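Local coordinates for carboxyltransferase domain-containing protein (PDB 2PHC), which is of unknown function but probably binds ATP and acts as a hydrolase, at residues 143-148 with 164-169. Sequence-based numbering, arbitrary orientation.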
ATOM      1  N   ARG A 143     -12.047   0.331   7.187  1.00 30.08           N
ATOM      2  CA  ARG A 143     -12.590   1.228   8.169  1.00 29.46           C
ATOM      3  C   ARG A 143     -12.921   2.578   7.593  1.00 29.47           C
ATOM      4  O   ARG A 143     -13.615   3.380   8.253  1.00 29.92           O
ATOM      5  CB  ARG A 143     -11.623   1.388   9.343  1.00 28.10           C
ATOM      6  CG  ARG A 143     -11.548   0.178  10.258  1.00 26.83           C
ATOM      7  CD  ARG A 143     -10.419   0.442  11.277  1.00 32.92           C
ATOM      8  NE  ARG A 143      -9.074   0.351  10.712  1.00 34.72           N
ATOM      9  CZ  ARG A 143      -7.960   0.821  11.281  1.00 36.13           C
ATOM     10  NH1 ARG A 143      -8.004   1.480  12.445  1.00 37.78           N
ATOM     11  NH2 ARG A 143      -6.787   0.653  10.670  1.00 33.89           N
ATOM     12  N   ILE A 144     -12.337   2.879   6.428  1.00 28.53           N
ATOM     13  CA  ILE A 144     -12.694   4.102   5.683  1.00 25.40           C
ATOM     14  C   ILE A 144     -13.583   3.917   4.435  1.00 24.16           C
ATOM     15  O   ILE A 144     -13.832   4.864   3.715  1.00 21.45           O
ATOM     16  CB  ILE A 144     -11.492   4.992   5.443  1.00 25.45           C
ATOM     17  CG1 ILE A 144     -10.419   4.277   4.633  1.00 24.04           C
ATOM     18  CG2 ILE A 144     -10.931   5.468   6.772  1.00 22.53           C
ATOM     19  CD1 ILE A 144      -9.472   5.272   4.047  1.00 18.55           C
ATOM     20  N   ALA A 145     -14.118   2.703   4.267  1.00 24.82           N
ATOM     21  CA  ALA A 145     -15.058   2.363   3.193  1.00 26.27           C
ATOM     22  C   ALA A 145     -16.258   3.354   3.168  1.00 26.62           C
ATOM     23  O   ALA A 145     -16.840   3.612   4.228  1.00 29.32           O
ATOM     24  CB  ALA A 145     -15.547   0.906   3.382  1.00 24.32           C
ATOM     25  N   THR A 146     -16.627   3.914   2.010  1.00 26.59           N
ATOM     26  CA  THR A 146     -17.704   4.931   1.946  1.00 26.41           C
ATOM     27  C   THR A 146     -18.317   4.940   0.592  1.00 27.33           C
ATOM     28  O   THR A 146     -17.594   5.173  -0.428  1.00 27.28           O
ATOM     29  CB  THR A 146     -17.208   6.401   2.247  1.00 25.33           C
ATOM     30  OG1 THR A 146     -16.430   6.408   3.439  1.00 28.32           O
ATOM     31  CG2 THR A 146     -18.407   7.368   2.445  1.00 28.19           C
ATOM     32  N   PRO A 147     -19.669   4.781   0.534  1.00 28.70           N
ATOM     33  CA  PRO A 147     -20.363   4.775  -0.782  1.00 28.04           C
ATOM     34  C   PRO A 147     -20.229   6.105  -1.484  1.00 26.06           C
ATOM     35  O   PRO A 147     -19.866   7.035  -0.837  1.00 27.54           O
ATOM     36  CB  PRO A 147     -21.828   4.437  -0.450  1.00 28.51           C
ATOM     37  CG  PRO A 147     -22.011   4.960   0.971  1.00 32.61           C
ATOM     38  CD  PRO A 147     -20.622   4.628   1.656  1.00 28.91           C
ATOM     39  N   ARG A 148     -20.390   6.139  -2.815  1.00 26.07           N
ATOM     40  CA  ARG A 148     -20.300   7.324  -3.699  1.00 27.63           C
ATOM     41  C   ARG A 148     -21.394   8.411  -3.420  1.00 28.82           C
ATOM     42  O   ARG A 148     -22.407   8.132  -2.758  1.00 26.17           O
ATOM     43  CB  ARG A 148     -20.541   6.849  -5.163  1.00 27.30           C
ATOM     44  CG  ARG A 148     -19.357   6.108  -5.808  1.00 23.30           C
ATOM     45  CD  ARG A 148     -19.953   5.168  -6.878  1.00 29.99           C
ATOM     46  NE  ARG A 148     -18.965   4.269  -7.547  1.00 33.27           N
ATOM     47  CZ  ARG A 148     -18.539   3.084  -7.090  1.00 28.56           C
ATOM     48  NH1 ARG A 148     -18.960   2.548  -5.968  1.00 31.78           N
ATOM     49  NH2 ARG A 148     -17.715   2.399  -7.800  1.00 29.55           N
ATOM     50  N   ALA A 164     -14.628   5.043  -2.943  1.00 20.21           N
ATOM     51  CA  ALA A 164     -15.840   4.606  -3.478  1.00 23.13           C
ATOM     52  C   ALA A 164     -15.909   3.139  -3.111  1.00 24.47           C
ATOM     53  O   ALA A 164     -15.193   2.320  -3.657  1.00 26.36           O
ATOM     54  CB  ALA A 164     -15.918   4.843  -5.017  1.00 23.69           C
ATOM     55  N   GLY A 165     -16.823   2.807  -2.213  1.00 25.07           N
ATOM     56  CA  GLY A 165     -16.727   1.564  -1.391  1.00 23.54           C
ATOM     57  C   GLY A 165     -15.365   1.299  -0.743  1.00 23.67           C
ATOM     58  O   GLY A 165     -14.719   2.173  -0.106  1.00 20.35           O
ATOM     59  N   LYS A 166     -14.898   0.074  -1.007  1.00 21.81           N
ATOM     60  CA  LYS A 166     -13.610  -0.327  -0.538  1.00 24.57           C
ATOM     61  C   LYS A 166     -12.430   0.091  -1.412  1.00 21.32           C
ATOM     62  O   LYS A 166     -11.375  -0.384  -1.186  1.00 21.11           O
ATOM     63  CB  LYS A 166     -13.608  -1.854  -0.260  1.00 25.03           C
ATOM     64  CG  LYS A 166     -14.763  -2.228   0.696  1.00 30.56           C
ATOM     65  CD  LYS A 166     -15.140  -3.763   0.574  1.00 37.53           C
ATOM     66  CE  LYS A 166     -16.271  -4.112   1.552  1.00 42.18           C
ATOM     67  NZ  LYS A 166     -16.478  -5.605   1.644  1.00 44.60           N
ATOM     68  N   GLN A 167     -12.635   0.969  -2.386  1.00 21.78           N
ATOM     69  CA  GLN A 167     -11.593   1.406  -3.364  1.00 22.26           C
ATOM     70  C   GLN A 167     -11.213   2.809  -3.173  1.00 20.35           C
ATOM     71  O   GLN A 167     -12.067   3.709  -2.916  1.00 22.09           O
ATOM     72  CB  GLN A 167     -12.144   1.456  -4.805  1.00 23.23           C
ATOM     73  CG  GLN A 167     -12.843   0.308  -5.338  1.00 30.06           C
ATOM     74  CD  GLN A 167     -11.864  -0.517  -6.170  1.00 38.25           C
ATOM     75  OE1 GLN A 167     -11.218  -0.019  -7.114  1.00 38.35           O
ATOM     76  NE2 GLN A 167     -11.729  -1.750  -5.801  1.00 40.30           N
ATOM     77  N   THR A 168      -9.974   3.051  -3.417  1.00 18.37           N
ATOM     78  CA  THR A 168      -9.473   4.383  -3.496  1.00 19.78           C
ATOM     79  C   THR A 168      -8.722   4.541  -4.827  1.00 19.25           C
ATOM     80  O   THR A 168      -8.459   3.606  -5.545  1.00 19.64           O
ATOM     81  CB  THR A 168      -8.652   4.815  -2.214  1.00 20.74           C
ATOM     82  OG1 THR A 168      -8.376   6.220  -2.273  1.00 20.94           O
ATOM     83  CG2 THR A 168      -7.350   4.017  -2.033  1.00 21.55           C
ATOM     84  N   GLY A 169      -8.462   5.756  -5.219  1.00 20.52           N
ATOM     85  CA  GLY A 169      -7.800   5.970  -6.467  1.00 21.42           C
ATOM     86  C   GLY A 169      -7.807   7.452  -6.629  1.00 21.55           C
ATOM     87  O   GLY A 169      -8.165   8.156  -5.696  1.00 22.06           O
TER
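T146 and G165 pair backbone to backbone through two weak hydrogen bonds, one in each direction. T146 N donates to G165 O at 3.3 Å, and G165 N to T146 O at 3.1 Å, the latter strongly bent, with 122° at the hydrogen. A CA-H...O contact flanks the pair, A145 CA lying 3.3 Å from G165 O, so that carbonyl receives two donors from the loop. Beside it, A145 CB rests 4.2 Å from K166 CG. At the other end R148 leans back over the hairpin: with chi1 at -75° CG stands beside the backbone N, touching A164 CB at 3.7 Å, and the chain runs extended to NE. The guanidinium then lays one face on the same methyl, which sits 3.8 Å above the plane, over its centre. CB of T146 points away from the turn, and the side chain packs on F102 and V103 of helix 100-107. G165 and K166 are the corners of a type II' turn, with G165 at the positive phi (47°) of its first corner. The arrangement is that of a tight beta-hairpin, joining strands 160-164 and 167-171, whose tip forms a single antiparallel bridge to the loop after strand 134-138 in this cyclophilin-like domain.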